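Local coordinates for putative uncharacterized protein (PDB 4KPP) that probably exchanges protons for calcium ions across the membrane, as a member of the sodium/calcium exchanger family, at residues Ser66-Ala71 / Leu278-Val283. Numbering follows the deposited sequence.
Sequences SLAIVA and LISSKV
Helix-helix packing through small residues joins the two sodium/calcium exchanger family regions here: S280 of helix 271-285 fits against A68 and A71, one turn apart at the start of helix 67-73. The axes of the two short segments approach to 8.7 Å and cross at -71°, so contact is confined to a patch burying 152 Å² in total. S280 CB points toward helix 67-73, and chi1 of 178°, with OG anti to the backbone N, carries the oxygen on to A68; it lies 3.4 Å from A68 CA and 3.8 Å from A71 CB, over the helix surface between the two alanines. No direct hydrogen bond spans the segments. Instead, one water bridges them, donating to A68 O at 2.7 Å and hydrogen-bonding S280 OG at 2.8 Å. The S280 hydroxyl has a second hydrogen bond, to Y176 OH of helix 163-182, so two bonds grip it, and the A68 side chain also touches Y176. S281 meets the patch more loosely: its OG stays 4.2 Å from A71 O and hydrogen-bonds Q285 NE2 and E258 OE1. All four touching residues are buried, which fits a polar link inside a membrane protein, away from the bound calcium ion. Just before helix 67-73 begins, S66 supplies the N-cap: I69 N donates to S66 OG over 3.2 Å, with an N-H...O angle of 157°.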
loop_
_atom_site.group_PDB
_atom_site.type_symbol
_atom_site.label_atom_id
_atom_site.label_comp_id
_atom_site.label_asym_id
_atom_site.label_seq_id
_atom_site.Cartn_x
_atom_site.Cartn_y
_atom_site.Cartn_z
ATOM N N SER A 66 -7.729 -11.596 8.824
ATOM C CA SER A 66 -6.816 -10.924 9.736
ATOM C C SER A 66 -6.694 -9.454 9.363
ATOM O O SER A 66 -7.050 -9.052 8.256
ATOM C CB SER A 66 -5.437 -11.570 9.676
ATOM O OG SER A 66 -4.826 -11.312 8.426
ATOM N N LEU A 67 -6.178 -8.655 10.290
ATOM C CA LEU A 67 -5.987 -7.230 10.056
ATOM C C LEU A 67 -5.017 -7.011 8.898
ATOM O O LEU A 67 -5.119 -6.028 8.167
ATOM C CB LEU A 67 -5.481 -6.542 11.330
ATOM C CG LEU A 67 -5.628 -5.021 11.441
ATOM C CD1 LEU A 67 -5.761 -4.617 12.899
ATOM C CD2 LEU A 67 -4.455 -4.294 10.793
ATOM N N ALA A 68 -4.080 -7.939 8.734
ATOM C CA ALA A 68 -3.112 -7.864 7.649
ATOM C C ALA A 68 -3.803 -8.019 6.300
ATOM O O ALA A 68 -3.502 -7.294 5.353
ATOM C CB ALA A 68 -2.033 -8.925 7.828
ATOM N N ILE A 69 -4.735 -8.963 6.222
ATOM C CA ILE A 69 -5.474 -9.213 4.988
ATOM C C ILE A 69 -6.375 -8.039 4.610
ATOM O O ILE A 69 -6.461 -7.669 3.437
ATOM C CB ILE A 69 -6.282 -10.537 5.060
ATOM C CG1 ILE A 69 -5.416 -11.705 4.583
ATOM C CG2 ILE A 69 -7.545 -10.463 4.217
ATOM C CD1 ILE A 69 -6.168 -13.012 4.446
ATOM N N VAL A 70 -7.030 -7.438 5.600
ATOM C CA VAL A 70 -7.876 -6.282 5.325
ATOM C C VAL A 70 -7.024 -5.075 4.938
ATOM O O VAL A 70 -7.493 -4.179 4.243
ATOM C CB VAL A 70 -8.821 -5.931 6.503
ATOM C CG1 VAL A 70 -9.463 -7.189 7.068
ATOM C CG2 VAL A 70 -8.084 -5.167 7.588
ATOM N N ALA A 71 -5.768 -5.064 5.376
ATOM C CA ALA A 71 -4.840 -4.001 5.010
ATOM C C ALA A 71 -4.365 -4.190 3.573
ATOM O O ALA A 71 -4.020 -3.227 2.890
ATOM C CB ALA A 71 -3.661 -3.965 5.967
ATOM N N LEU A 278 -1.502 0.913 8.422
ATOM C CA LEU A 278 -0.522 1.585 7.575
ATOM C C LEU A 278 0.817 0.855 7.573
ATOM O O LEU A 278 1.506 0.800 6.553
ATOM C CB LEU A 278 -0.318 3.031 8.025
ATOM C CG LEU A 278 -1.494 3.992 7.859
ATOM C CD1 LEU A 278 -1.048 5.402 8.184
ATOM C CD2 LEU A 278 -2.069 3.918 6.453
ATOM N N ILE A 279 1.186 0.302 8.722
ATOM C CA ILE A 279 2.438 -0.434 8.842
ATOM C C ILE A 279 2.336 -1.787 8.140
ATOM O O ILE A 279 3.255 -2.195 7.429
ATOM C CB ILE A 279 2.846 -0.606 10.320
ATOM C CG1 ILE A 279 3.213 0.757 10.922
ATOM C CG2 ILE A 279 3.995 -1.603 10.455
ATOM C CD1 ILE A 279 3.348 0.759 12.432
ATOM N N SER A 280 1.206 -2.465 8.325
ATOM C CA SER A 280 0.946 -3.737 7.656
ATOM C C SER A 280 0.794 -3.561 6.146
ATOM O O SER A 280 1.179 -4.434 5.373
ATOM C CB SER A 280 -0.302 -4.413 8.234
ATOM O OG SER A 280 -0.582 -5.623 7.551
ATOM N N SER A 281 0.227 -2.433 5.733
ATOM C CA SER A 281 0.092 -2.124 4.314
ATOM C C SER A 281 1.465 -1.926 3.688
ATOM O O SER A 281 1.690 -2.295 2.531
ATOM C CB SER A 281 -0.762 -0.873 4.108
ATOM O OG SER A 281 -0.831 -0.527 2.737
ATOM N N LYS A 282 2.377 -1.332 4.454
ATOM C CA LYS A 282 3.767 -1.224 4.028
ATOM C C LYS A 282 4.352 -2.615 3.837
ATOM O O LYS A 282 5.079 -2.853 2.881
ATOM C CB LYS A 282 4.594 -0.413 5.033
ATOM C CG LYS A 282 6.113 -0.537 4.873
ATOM C CD LYS A 282 6.611 -0.039 3.520
ATOM C CE LYS A 282 8.105 -0.317 3.371
ATOM N NZ LYS A 282 8.651 0.074 2.040
ATOM N N VAL A 283 4.012 -3.539 4.730
ATOM C CA VAL A 283 4.521 -4.906 4.638
ATOM C C VAL A 283 4.154 -5.573 3.311
ATOM O O VAL A 283 5.035 -6.070 2.608
ATOM C CB VAL A 283 4.047 -5.791 5.821
ATOM C CG1 VAL A 283 4.561 -7.219 5.666
ATOM C CG2 VAL A 283 4.508 -5.204 7.141
HETATM O O HOH W 1 -0.898 -6.562 4.912
#